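Local coordinates for protein homoserine kinase (Cytophaga hutchinsonii, PDB 4P52) that probably phosphorylates L-homoserine with ATP to give O-phospho-L-homoserine, a step toward threonine, as a kinase of the GHMP family, at residues V56-S61 against I104-T109; G128-N133 against M140-L145; C168-F173 against L182-L187; P188-L193 against A234-N239. All blocks are in the same frame, centred on the assembly; numbering follows the deposited sequence.

Interaction 1 (V56-S61 against I104-T109)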
loop_
_atom_site.group_PDB
_atom_site.type_symbol
_atom_site.label_atom_id
_atom_site.label_comp_id
_atom_site.label_asym_id
_atom_site.label_seq_id
_atom_site.Cartn_x
_atom_site.Cartn_y
_atom_site.Cartn_z
ATOM N N VAL A 56 17.128 29.733 -3.341
ATOM C CA VAL A 56 18.490 29.721 -3.859
ATOM C C VAL A 56 18.626 30.728 -4.985
ATOM O O VAL A 56 17.796 30.767 -5.886
ATOM C CB VAL A 56 18.895 28.323 -4.350
ATOM C CG1 VAL A 56 20.267 28.332 -5.009
ATOM C CG2 VAL A 56 18.934 27.373 -3.164
ATOM N N LEU A 57 19.663 31.560 -4.908
ATOM C CA LEU A 57 19.979 32.491 -5.976
ATOM C C LEU A 57 21.293 32.048 -6.615
ATOM O O LEU A 57 22.249 31.769 -5.894
ATOM C CB LEU A 57 20.082 33.914 -5.423
ATOM C CG LEU A 57 20.289 35.047 -6.454
ATOM C CD1 LEU A 57 19.662 36.375 -6.014
ATOM C CD2 LEU A 57 21.769 35.226 -6.737
ATOM N N LEU A 58 21.344 31.958 -7.942
ATOM C CA LEU A 58 22.571 31.599 -8.641
ATOM C C LEU A 58 22.939 32.727 -9.562
ATOM O O LEU A 58 22.046 33.247 -10.222
ATOM C CB LEU A 58 22.359 30.364 -9.503
ATOM C CG LEU A 58 21.870 29.084 -8.834
ATOM C CD1 LEU A 58 22.053 27.959 -9.828
ATOM C CD2 LEU A 58 22.628 28.768 -7.556
ATOM N N ARG A 59 24.218 33.104 -9.626
ATOM C CA ARG A 59 24.686 34.026 -10.667
ATOM C C ARG A 59 25.775 33.364 -11.475
ATOM O O ARG A 59 26.537 32.552 -10.952
ATOM C CB ARG A 59 25.261 35.338 -10.111
ATOM C CG ARG A 59 24.602 35.864 -8.865
ATOM C CD ARG A 59 25.283 37.123 -8.333
ATOM N NE ARG A 59 24.457 37.718 -7.266
ATOM C CZ ARG A 59 23.360 38.486 -7.464
ATOM N NH1 ARG A 59 22.909 38.803 -8.692
ATOM N NH2 ARG A 59 22.694 38.960 -6.414
ATOM N N LEU A 60 25.872 33.742 -12.743
ATOM C CA LEU A 60 26.952 33.288 -13.589
ATOM C C LEU A 60 28.234 34.030 -13.219
ATOM O O LEU A 60 28.199 35.229 -12.941
ATOM C CB LEU A 60 26.616 33.549 -15.055
ATOM C CG LEU A 60 25.378 32.809 -15.537
ATOM C CD1 LEU A 60 25.068 33.258 -16.957
ATOM C CD2 LEU A 60 25.558 31.297 -15.434
ATOM N N SER A 61 29.361 33.323 -13.222
ATOM C CA SER A 61 30.641 33.937 -12.923
ATOM C C SER A 61 31.677 33.597 -13.990
ATOM O O SER A 61 31.735 32.459 -14.487
ATOM C CB SER A 61 31.110 33.511 -11.530
ATOM O OG SER A 61 32.268 34.226 -11.128
ATOM N N ILE A 104 29.779 29.518 -11.081
ATOM C CA ILE A 104 28.497 29.757 -10.461
ATOM C C ILE A 104 28.713 30.228 -9.035
ATOM O O ILE A 104 29.443 29.576 -8.282
ATOM C CB ILE A 104 27.655 28.461 -10.382
ATOM C CG1 ILE A 104 27.243 27.950 -11.763
ATOM C CG2 ILE A 104 26.428 28.664 -9.522
ATOM C CD1 ILE A 104 26.369 28.885 -12.581
ATOM N N GLU A 105 28.087 31.347 -8.663
ATOM C CA GLU A 105 28.001 31.748 -7.258
ATOM C C GLU A 105 26.621 31.448 -6.737
ATOM O O GLU A 105 25.628 31.684 -7.429
ATOM C CB GLU A 105 28.256 33.226 -7.086
ATOM C CG GLU A 105 29.632 33.684 -7.526
ATOM C CD GLU A 105 29.794 35.200 -7.468
ATOM O OE1 GLU A 105 28.768 35.936 -7.463
ATOM O OE2 GLU A 105 30.960 35.660 -7.432
ATOM N N ILE A 106 26.559 30.959 -5.505
ATOM C CA ILE A 106 25.315 30.587 -4.868
ATOM C C ILE A 106 25.111 31.451 -3.650
ATOM O O ILE A 106 26.003 31.570 -2.839
ATOM C CB ILE A 106 25.367 29.109 -4.405
ATOM C CG1 ILE A 106 25.636 28.191 -5.602
ATOM C CG2 ILE A 106 24.107 28.710 -3.627
ATOM C CD1 ILE A 106 26.198 26.844 -5.232
ATOM N N GLU A 107 23.940 32.061 -3.527
ATOM C CA GLU A 107 23.499 32.677 -2.292
ATOM C C GLU A 107 22.320 31.833 -1.833
ATOM O O GLU A 107 21.363 31.647 -2.575
ATOM C CB GLU A 107 23.067 34.124 -2.519
ATOM C CG GLU A 107 24.208 35.064 -2.874
ATOM C CD GLU A 107 23.771 36.341 -3.602
ATOM O OE1 GLU A 107 22.599 36.757 -3.447
ATOM O OE2 GLU A 107 24.601 36.939 -4.343
ATOM N N LEU A 108 22.392 31.298 -0.620
ATOM C CA LEU A 108 21.322 30.443 -0.112
ATOM C C LEU A 108 20.581 31.100 1.036
ATOM O O LEU A 108 21.197 31.542 1.989
ATOM C CB LEU A 108 21.892 29.087 0.309
ATOM C CG LEU A 108 21.037 28.205 1.236
ATOM C CD1 LEU A 108 19.680 27.806 0.651
ATOM C CD2 LEU A 108 21.819 26.955 1.626
ATOM N N THR A 109 19.259 31.146 0.952
ATOM C CA THR A 109 18.440 31.701 2.023
ATOM C C THR A 109 17.527 30.645 2.616
ATOM O O THR A 109 16.580 30.203 1.973
ATOM C CB THR A 109 17.527 32.827 1.512
ATOM O OG1 THR A 109 18.271 33.725 0.674
ATOM C CG2 THR A 109 16.914 33.584 2.671
#
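Leu-58 and Ile-106 face each other at a non-hydrogen-bonded position of an antiparallel strand pair, lying side by side with Leu-58 CD2 3.6 Å from Ile-106 CG1. Leu-58 holds its CG anti to the carbonyl carbon (chi1 -57°), and from there CD2 leans across to the partner strand. On this same face Val-56 CG2 meets Leu-108 CD1 at 3.9 Å, and Leu-60 CD2 meets Ile-104 CD1 at 3.8 Å, a closely packed, mostly buried aliphatic layer. The pairs Leu-57 with Glu-107 and Arg-59 with Glu-105 exchange two backbone bonds each; that from Leu-57 N to Glu-107 O is 2.9 Å long.

The other face is polar, looser and partly open to solvent. There Arg-59 NE reaches diagonally to Glu-107 OE2 in a salt bridge of 3.0 Å. The oxygen sits at the guanidinium edge, yet the nitrogen comes from above the carboxylate plane, the two groups being turned 52° apart. Leu-57 CD2 lies over one guanidinium face, toward its rim. Replacing Arg-59 by an alanine would probably leave Glu-107 without its opposite charge and uncover Leu-57 CD2. Glu-105 OE2 turns instead to Arg-67.

Strand 52-61 is bonded on its other edge to strand 26-36, and strand 103-110 runs parallel to 66-72, while helices 86-98 and 120-135 pack on the aliphatic face.

Interaction 2 (G128-N133 against M140-L145)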
loop_
_atom_site.group_PDB
_atom_site.type_symbol
_atom_site.label_atom_id
_atom_site.label_comp_id
_atom_site.label_asym_id
_atom_site.label_seq_id
_atom_site.Cartn_x
_atom_site.Cartn_y
_atom_site.Cartn_z
ATOM N N GLY A 128 18.580 24.444 -5.768
ATOM C CA GLY A 128 19.806 24.603 -6.551
ATOM C C GLY A 128 19.765 23.944 -7.919
ATOM O O GLY A 128 20.193 24.530 -8.923
ATOM N N VAL A 129 19.223 22.734 -7.977
ATOM C CA VAL A 129 19.264 21.939 -9.205
ATOM C C VAL A 129 18.265 22.481 -10.227
ATOM O O VAL A 129 18.584 22.656 -11.411
ATOM C CB VAL A 129 18.989 20.451 -8.913
ATOM C CG1 VAL A 129 18.924 19.672 -10.200
ATOM C CG2 VAL A 129 20.103 19.890 -8.053
ATOM N N TYR A 130 17.067 22.786 -9.739
ATOM C CA TYR A 130 16.075 23.443 -10.531
ATOM C C TYR A 130 16.639 24.727 -11.073
ATOM O O TYR A 130 16.506 24.993 -12.264
ATOM C CB TYR A 130 14.881 23.765 -9.674
ATOM C CG TYR A 130 13.667 24.098 -10.454
ATOM C CD1 TYR A 130 12.857 23.082 -10.977
ATOM C CD2 TYR A 130 13.303 25.430 -10.680
ATOM C CE1 TYR A 130 11.693 23.379 -11.700
ATOM C CE2 TYR A 130 12.157 25.744 -11.408
ATOM C CZ TYR A 130 11.359 24.708 -11.916
ATOM O OH TYR A 130 10.224 24.996 -12.625
ATOM N N ALA A 131 17.269 25.516 -10.198
ATOM C CA ALA A 131 17.833 26.813 -10.578
ATOM C C ALA A 131 18.829 26.697 -11.707
ATOM O O ALA A 131 18.678 27.392 -12.717
ATOM C CB ALA A 131 18.478 27.506 -9.393
ATOM N N ILE A 132 19.830 25.821 -11.546
ATOM C CA ILE A 132 20.928 25.718 -12.519
ATOM C C ILE A 132 20.391 25.276 -13.873
ATOM O O ILE A 132 20.824 25.777 -14.931
ATOM C CB ILE A 132 22.094 24.817 -12.030
ATOM C CG1 ILE A 132 23.319 24.952 -12.936
ATOM C CG2 ILE A 132 21.703 23.351 -11.939
ATOM C CD1 ILE A 132 23.939 26.338 -12.926
ATOM N N ASN A 133 19.406 24.386 -13.834
ATOM C CA ASN A 133 18.827 23.865 -15.053
ATOM C C ASN A 133 18.073 24.937 -15.842
ATOM O O ASN A 133 18.218 25.061 -17.057
ATOM C CB ASN A 133 17.924 22.670 -14.741
ATOM C CG ASN A 133 17.456 21.957 -15.994
ATOM O OD1 ASN A 133 18.272 21.537 -16.836
ATOM N ND2 ASN A 133 16.137 21.794 -16.118
HETATM N N MSE A 140 17.871 19.873 -19.506
HETATM C CA MSE A 140 17.349 18.599 -19.030
HETATM C C MSE A 140 15.908 18.756 -18.640
HETATM O O MSE A 140 15.455 19.843 -18.251
HETATM C CB MSE A 140 18.120 18.215 -17.794
HETATM C CG MSE A 140 19.576 17.934 -18.085
HETATM SE SE MSE A 140 20.163 16.637 -16.725
HETATM C CE MSE A 140 20.232 15.096 -17.977
ATOM N N GLU A 141 15.164 17.663 -18.749
ATOM C CA GLU A 141 13.791 17.625 -18.269
ATOM C C GLU A 141 13.760 17.621 -16.754
ATOM O O GLU A 141 14.585 16.971 -16.117
ATOM C CB GLU A 141 13.092 16.385 -18.793
ATOM C CG GLU A 141 12.530 16.548 -20.188
ATOM C CD GLU A 141 12.026 15.230 -20.729
ATOM O OE1 GLU A 141 12.793 14.238 -20.699
ATOM O OE2 GLU A 141 10.859 15.183 -21.173
ATOM N N VAL A 142 12.797 18.340 -16.187
ATOM C CA VAL A 142 12.632 18.430 -14.727
ATOM C C VAL A 142 12.641 17.039 -14.090
ATOM O O VAL A 142 13.364 16.800 -13.109
ATOM C CB VAL A 142 11.391 19.276 -14.331
ATOM C CG1 VAL A 142 11.107 19.177 -12.840
ATOM C CG2 VAL A 142 11.588 20.740 -14.750
ATOM N N LYS A 143 11.869 16.126 -14.678
ATOM C CA LYS A 143 11.920 14.709 -14.348
ATOM C C LYS A 143 13.349 14.246 -14.027
ATOM O O LYS A 143 13.587 13.630 -12.985
ATOM C CB LYS A 143 11.340 13.878 -15.513
ATOM C CG LYS A 143 11.661 12.386 -15.454
ATOM C CD LYS A 143 11.325 11.641 -16.750
ATOM C CE LYS A 143 12.068 10.299 -16.781
ATOM N NZ LYS A 143 11.372 9.190 -17.497
ATOM N N ASP A 144 14.291 14.550 -14.922
ATOM C CA ASP A 144 15.623 13.973 -14.861
ATOM C C ASP A 144 16.553 14.650 -13.878
ATOM O O ASP A 144 17.694 14.214 -13.728
ATOM C CB ASP A 144 16.248 13.936 -16.247
ATOM C CG ASP A 144 15.577 12.909 -17.153
ATOM O OD1 ASP A 144 15.591 11.705 -16.789
ATOM O OD2 ASP A 144 15.016 13.313 -18.206
ATOM N N LEU A 145 16.075 15.698 -13.198
ATOM C CA LEU A 145 16.892 16.354 -12.185
ATOM C C LEU A 145 16.956 15.585 -10.878
ATOM O O LEU A 145 17.892 15.798 -10.079
ATOM C CB LEU A 145 16.429 17.774 -11.918
ATOM C CG LEU A 145 16.309 18.671 -13.149
ATOM C CD1 LEU A 145 15.781 20.032 -12.724
ATOM C CD2 LEU A 145 17.632 18.775 -13.907
#
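Asn-133 grips the backbone of Met-140, a selenomethionine, at both its N and its O. With CG anti to its own backbone N (chi1 -171°), the Asn-133 amide is carried off the helix toward the loop. Met-140 N donates to Asn-133 OD1 at 3.2 Å, in the amide carbonyl plane and on a lone pair; Asn-133 ND2 returns a bond of 3.0 Å to Met-140 O, which lies close to the amide plane although the donor is tilted 35° from the Met-140 carbonyl plane. The two backbone bonds, one to a donor and one to an acceptor, fix the flip of the amide; OD1 bonds to Tyr-94 OH as well. With a leucine in place of Asn-133, Met-140 N and O would probably both lose their mates, and Tyr-94 its partner.

The helix is 120-135, which starts at the GLGSSAA sequence, the phosphate-binding motif of GHMP kinases; the segment 140-145 leads from it to helix 146-157.

Leu-145 puts its two methyls against the Asn-133 side chain, CD2 at 3.8 Å from CG and CD1 at 3.8 Å from ND2. One turn back, Val-129 CG1 slides past it in the opposite direction, 3.6 Å from Leu-145 CB. Tyr-130 CE1 comes obliquely to Val-142 CG2 at 4.0 Å.

Interaction 3 (C168-F173 against L182-L187)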
loop_
_atom_site.group_PDB
_atom_site.type_symbol
_atom_site.label_atom_id
_atom_site.label_comp_id
_atom_site.label_asym_id
_atom_site.label_seq_id
_atom_site.Cartn_x
_atom_site.Cartn_y
_atom_site.Cartn_z
ATOM N N CYS A 168 9.226 17.484 -3.480
ATOM C CA CYS A 168 9.757 18.808 -3.471
ATOM C C CYS A 168 9.999 19.274 -4.915
ATOM O O CYS A 168 9.583 20.365 -5.308
ATOM C CB CYS A 168 11.050 18.867 -2.664
ATOM S SG CYS A 168 11.667 20.558 -2.636
ATOM N N LEU A 169 10.666 18.436 -5.687
ATOM C CA LEU A 169 11.001 18.746 -7.057
ATOM C C LEU A 169 9.805 18.673 -7.997
ATOM O O LEU A 169 9.697 19.479 -8.901
ATOM C CB LEU A 169 12.112 17.809 -7.554
ATOM C CG LEU A 169 12.510 17.878 -9.028
ATOM C CD1 LEU A 169 13.137 19.220 -9.441
ATOM C CD2 LEU A 169 13.444 16.713 -9.333
ATOM N N TYR A 170 8.924 17.705 -7.794
ATOM C CA TYR A 170 7.868 17.444 -8.753
ATOM C C TYR A 170 6.591 18.102 -8.362
ATOM O O TYR A 170 5.694 18.209 -9.178
ATOM C CB TYR A 170 7.592 15.954 -8.877
ATOM C CG TYR A 170 8.718 15.167 -9.474
ATOM C CD1 TYR A 170 9.543 15.706 -10.447
ATOM C CD2 TYR A 170 8.952 13.857 -9.079
ATOM C CE1 TYR A 170 10.589 14.970 -10.991
ATOM C CE2 TYR A 170 9.985 13.114 -9.623
ATOM C CZ TYR A 170 10.791 13.673 -10.584
ATOM O OH TYR A 170 11.800 12.910 -11.122
ATOM N N GLY A 171 6.485 18.517 -7.105
ATOM C CA GLY A 171 5.195 18.945 -6.569
ATOM C C GLY A 171 4.267 17.773 -6.319
ATOM O O GLY A 171 4.483 16.667 -6.812
ATOM N N GLY A 172 3.250 18.015 -5.507
ATOM C CA GLY A 172 2.175 17.067 -5.347
ATOM C C GLY A 172 2.444 16.011 -4.309
ATOM O O GLY A 172 3.263 16.201 -3.388
ATOM N N PHE A 173 1.744 14.894 -4.479
ATOM C CA PHE A 173 1.791 13.777 -3.570
ATOM C C PHE A 173 2.430 12.579 -4.270
ATOM O O PHE A 173 2.008 12.186 -5.353
ATOM C CB PHE A 173 0.370 13.432 -3.138
ATOM C CG PHE A 173 0.323 12.565 -1.936
ATOM C CD1 PHE A 173 0.760 11.247 -2.006
ATOM C CD2 PHE A 173 -0.133 13.078 -0.716
ATOM C CE1 PHE A 173 0.760 10.439 -0.881
ATOM C CE2 PHE A 173 -0.130 12.278 0.425
ATOM C CZ PHE A 173 0.321 10.953 0.334
ATOM N N LEU A 182 15.291 3.588 -8.544
ATOM C CA LEU A 182 14.435 4.654 -8.024
ATOM C C LEU A 182 13.124 4.700 -8.796
ATOM O O LEU A 182 13.102 4.979 -10.002
ATOM C CB LEU A 182 15.166 5.987 -8.079
ATOM C CG LEU A 182 14.618 7.187 -7.301
ATOM C CD1 LEU A 182 14.096 6.814 -5.915
ATOM C CD2 LEU A 182 15.700 8.257 -7.215
ATOM N N ASP A 183 12.041 4.370 -8.108
ATOM C CA ASP A 183 10.751 4.213 -8.750
ATOM C C ASP A 183 9.722 5.092 -8.058
ATOM O O ASP A 183 9.261 4.786 -6.971
ATOM C CB ASP A 183 10.322 2.749 -8.740
ATOM C CG ASP A 183 9.223 2.454 -9.747
ATOM O OD1 ASP A 183 8.790 3.373 -10.484
ATOM O OD2 ASP A 183 8.784 1.296 -9.815
ATOM N N VAL A 184 9.369 6.192 -8.702
ATOM C CA VAL A 184 8.542 7.235 -8.096
ATOM C C VAL A 184 7.249 7.423 -8.880
ATOM O O VAL A 184 7.246 7.425 -10.103
ATOM C CB VAL A 184 9.324 8.556 -8.025
ATOM C CG1 VAL A 184 8.412 9.687 -7.592
ATOM C CG2 VAL A 184 10.480 8.391 -7.064
ATOM N N VAL A 185 6.151 7.580 -8.156
ATOM C CA VAL A 185 4.830 7.614 -8.761
ATOM C C VAL A 185 4.092 8.795 -8.191
ATOM O O VAL A 185 3.965 8.894 -6.985
ATOM C CB VAL A 185 4.061 6.297 -8.457
ATOM C CG1 VAL A 185 2.635 6.346 -8.986
ATOM C CG2 VAL A 185 4.797 5.117 -9.064
ATOM N N LYS A 186 3.630 9.718 -9.029
ATOM C CA LYS A 186 2.833 10.829 -8.517
ATOM C C LYS A 186 1.358 10.433 -8.435
ATOM O O LYS A 186 0.805 9.900 -9.384
ATOM C CB LYS A 186 2.983 12.081 -9.371
ATOM C CG LYS A 186 2.198 13.257 -8.757
ATOM C CD LYS A 186 2.229 14.556 -9.543
ATOM C CE LYS A 186 3.649 15.097 -9.630
ATOM N NZ LYS A 186 3.592 16.556 -9.866
ATOM N N LEU A 187 0.708 10.717 -7.313
ATOM C CA LEU A 187 -0.687 10.309 -7.135
ATOM C C LEU A 187 -1.623 11.507 -7.045
ATOM O O LEU A 187 -1.252 12.521 -6.470
ATOM C CB LEU A 187 -0.820 9.477 -5.861
ATOM C CG LEU A 187 0.028 8.212 -5.785
ATOM C CD1 LEU A 187 -0.073 7.649 -4.375
ATOM C CD2 LEU A 187 -0.420 7.199 -6.821
HETATM O O HOH W 1 -0.142 14.950 -6.671
#
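Lys-186 runs back along the chain 170-173 to end on the carbonyl groups that finish a helix. Its CB and CG pass Phe-173 O, CG coming to 3.6 Å from that oxygen. Next, CD lies 4.1 Å from Gly-171 O. The chain then bends at chi3 (-63°), which brings CE to 3.3 Å from Gly-171 O and alongside Tyr-170 CB. At the tip, NZ donates to Tyr-170 O at 2.8 Å, approaching from 48° above the carbonyl plane, and makes a second, weak bond of 3.2 Å to Gly-171 O.

These oxygens sit where helix 162-170 stops. Gly-171, with positive phi, breaks the helical path, and the chain turns into strand 173-178, which forms an antiparallel hairpin with strand 183-187. A lysine ammonium at this carboxyl end of a helix probably gains from its partial negative charge.

At the strand end, Leu-187 N gives a straight bond of 2.8 Å to Phe-173 O. The return link goes through a water that accepts from Phe-173 N and donates to Leu-187 O. Side-chain packing is lighter: Val-184 CG1 meets the edge of the Tyr-170 ring at CE2, 4.3 Å away, and Leu-187 CD1 comes obliquely to the Phe-173 ring. Across the dimer interface, Leu-187 packs on Ala-234 and Asp-183 forms a salt bridge with Arg-246, both of the second subunit.

Interaction 4 (P188-L193 against A234-N239)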
loop_
_atom_site.group_PDB
_atom_site.type_symbol
_atom_site.label_atom_id
_atom_site.label_comp_id
_atom_site.label_asym_id
_atom_site.label_seq_id
_atom_site.Cartn_x
_atom_site.Cartn_y
_atom_site.Cartn_z
ATOM N N PRO A 188 -2.848 11.394 -7.597
ATOM C CA PRO A 188 -3.833 12.456 -7.383
ATOM C C PRO A 188 -4.369 12.440 -5.947
ATOM O O PRO A 188 -4.469 11.387 -5.325
ATOM C CB PRO A 188 -4.954 12.076 -8.340
ATOM C CG PRO A 188 -4.883 10.584 -8.392
ATOM C CD PRO A 188 -3.404 10.305 -8.420
ATOM N N VAL A 189 -4.707 13.609 -5.430
ATOM C CA VAL A 189 -5.272 13.712 -4.102
ATOM C C VAL A 189 -6.509 14.596 -4.139
ATOM O O VAL A 189 -6.630 15.438 -5.026
ATOM C CB VAL A 189 -4.234 14.292 -3.116
ATOM C CG1 VAL A 189 -3.259 13.172 -2.744
ATOM C CG2 VAL A 189 -3.553 15.544 -3.694
ATOM N N PRO A 190 -7.429 14.434 -3.170
ATOM C CA PRO A 190 -8.621 15.301 -3.284
ATOM C C PRO A 190 -8.280 16.784 -3.095
ATOM O O PRO A 190 -7.344 17.136 -2.361
ATOM C CB PRO A 190 -9.582 14.763 -2.229
ATOM C CG PRO A 190 -8.787 13.847 -1.377
ATOM C CD PRO A 190 -7.469 13.531 -2.014
ATOM N N ALA A 191 -9.002 17.635 -3.810
ATOM C CA ALA A 191 -8.608 19.037 -3.957
ATOM C C ALA A 191 -8.919 19.824 -2.701
ATOM O O ALA A 191 -8.384 20.923 -2.510
ATOM C CB ALA A 191 -9.297 19.670 -5.163
ATOM N N ASN A 192 -9.780 19.258 -1.858
ATOM C CA ASN A 192 -10.214 19.892 -0.627
ATOM C C ASN A 192 -9.463 19.314 0.571
ATOM O O ASN A 192 -9.868 19.481 1.718
ATOM C CB ASN A 192 -11.710 19.665 -0.449
ATOM C CG ASN A 192 -12.048 18.191 -0.252
ATOM O OD1 ASN A 192 -11.510 17.307 -0.936
ATOM N ND2 ASN A 192 -12.924 17.915 0.702
ATOM N N LEU A 193 -8.362 18.627 0.309
ATOM C CA LEU A 193 -7.581 18.037 1.377
ATOM C C LEU A 193 -6.531 19.042 1.873
ATOM O O LEU A 193 -5.712 19.546 1.090
ATOM C CB LEU A 193 -6.934 16.730 0.899
ATOM C CG LEU A 193 -6.090 16.086 1.975
ATOM C CD1 LEU A 193 -6.993 15.318 2.926
ATOM C CD2 LEU A 193 -5.038 15.194 1.354
ATOM N N ALA A 234 -5.313 3.895 -1.715
ATOM C CA ALA A 234 -6.634 3.721 -2.309
ATOM C C ALA A 234 -7.523 4.896 -1.932
ATOM O O ALA A 234 -8.145 5.487 -2.797
ATOM C CB ALA A 234 -7.269 2.392 -1.898
ATOM N N GLY A 235 -7.570 5.221 -0.641
ATOM C CA GLY A 235 -8.240 6.428 -0.134
ATOM C C GLY A 235 -7.917 7.746 -0.846
ATOM O O GLY A 235 -8.801 8.574 -1.016
ATOM N N LEU A 236 -6.676 7.948 -1.279
ATOM C CA LEU A 236 -6.336 9.164 -1.992
ATOM C C LEU A 236 -6.730 9.084 -3.440
ATOM O O LEU A 236 -7.317 10.013 -3.974
ATOM C CB LEU A 236 -4.840 9.471 -1.924
ATOM C CG LEU A 236 -4.139 9.655 -0.580
ATOM C CD1 LEU A 236 -2.660 9.878 -0.873
ATOM C CD2 LEU A 236 -4.736 10.779 0.265
ATOM N N LEU A 237 -6.380 7.991 -4.094
ATOM C CA LEU A 237 -6.744 7.808 -5.489
ATOM C C LEU A 237 -8.251 7.865 -5.756
ATOM O O LEU A 237 -8.664 8.121 -6.886
ATOM C CB LEU A 237 -6.220 6.478 -6.006
ATOM C CG LEU A 237 -4.720 6.287 -6.015
ATOM C CD1 LEU A 237 -4.280 5.303 -7.086
ATOM C CD2 LEU A 237 -4.096 7.640 -6.265
HETATM N N MSE A 238 -9.061 7.611 -4.735
HETATM C CA MSE A 238 -10.499 7.445 -4.920
HETATM C C MSE A 238 -11.236 8.546 -4.247
HETATM O O MSE A 238 -12.443 8.459 -4.061
HETATM C CB MSE A 238 -10.991 6.156 -4.264
HETATM C CG MSE A 238 -10.485 4.883 -4.925
HETATM SE SE MSE A 238 -10.612 5.039 -6.883
HETATM C CE MSE A 238 -10.711 3.151 -7.392
ATOM N N ASN A 239 -10.518 9.585 -3.848
ATOM C CA ASN A 239 -11.122 10.701 -3.137
ATOM C C ASN A 239 -12.057 10.270 -2.012
ATOM O O ASN A 239 -13.071 10.903 -1.768
ATOM C CB ASN A 239 -11.855 11.646 -4.118
ATOM C CG ASN A 239 -10.958 12.167 -5.251
ATOM O OD1 ASN A 239 -9.782 12.500 -5.050
ATOM N ND2 ASN A 239 -11.526 12.256 -6.452
HETATM O O HOH W 2 -8.361 14.459 -7.149
#
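Leu-236 and Asn-239 belong to the Schellman motif that ends helix 219-237, and the loop residues Pro-188, Val-189 and Pro-190 pack against that helix end. Asn-239 is the C-prime residue: its own N bonds to Leu-236 O, and its positive phi (46°) turns the chain so that the N of the next residue reaches Gly-235 O. The loop for its part carries the chain from the hairpin strand 183-187 to strand 194-200 of the four-stranded sheet, and closes with a type I turn from Pro-190 to Leu-193.

Three pairings make up the contact. The Pro-188 ring offers its CD and CG edge to a single branch of Leu-237, with CD 3.5 Å from Leu-237 CD2. Val-189 and Leu-236 lie side by side, pointing the same way, and Val-189 CG1 is 3.8 Å from Leu-236 CD1; Val-189 CG1 stands anti to its own carbonyl carbon (chi1 -78°), leaving CG2 in the crowded position between N and C. Pro-190 and Asn-239 slide past each other in opposite directions, OD1 coming to 3.5 Å from Pro-190 CA. A water donates to Val-189 O at 2.9 Å and to Asn-239 OD1 at 3.2 Å, tying the two segments together. Met-238 of the second subunit packs on both Pro-188 and Leu-237.

No direct hydrogen bond crosses the contact, and the two prolines bring no N-H to make one. The loop is therefore held to the helix end by the fit of its apolar groups and by one water bridge, a join that probably depends more on shape than on bond direction.

How the interactions relate
The four contacts follow one another along the chain, each touching the next. Interactions 1 and 2, centres 15 Å apart, meet where Leu-58 CD1 packs 3.6 Å from Ala-131 CB and Ile-104 packs on Ile-132. Between interactions 2 and 3, centres 14 Å apart, Tyr-170 OH lies 2.7 Å from Lys-143 O in a probable hydrogen bond. Phe-173 joins interactions 3 and 4, its CB 3.7 Å from Val-189 CG1 and its ring against Leu-236. Interactions 1 and 4 end up on opposite sides of the chain's centre, their own centres 38 Å apart. Interactions 3 and 4 both touch the second subunit; interaction 2 includes a later part of the helix that begins in the probable phosphate-binding motif.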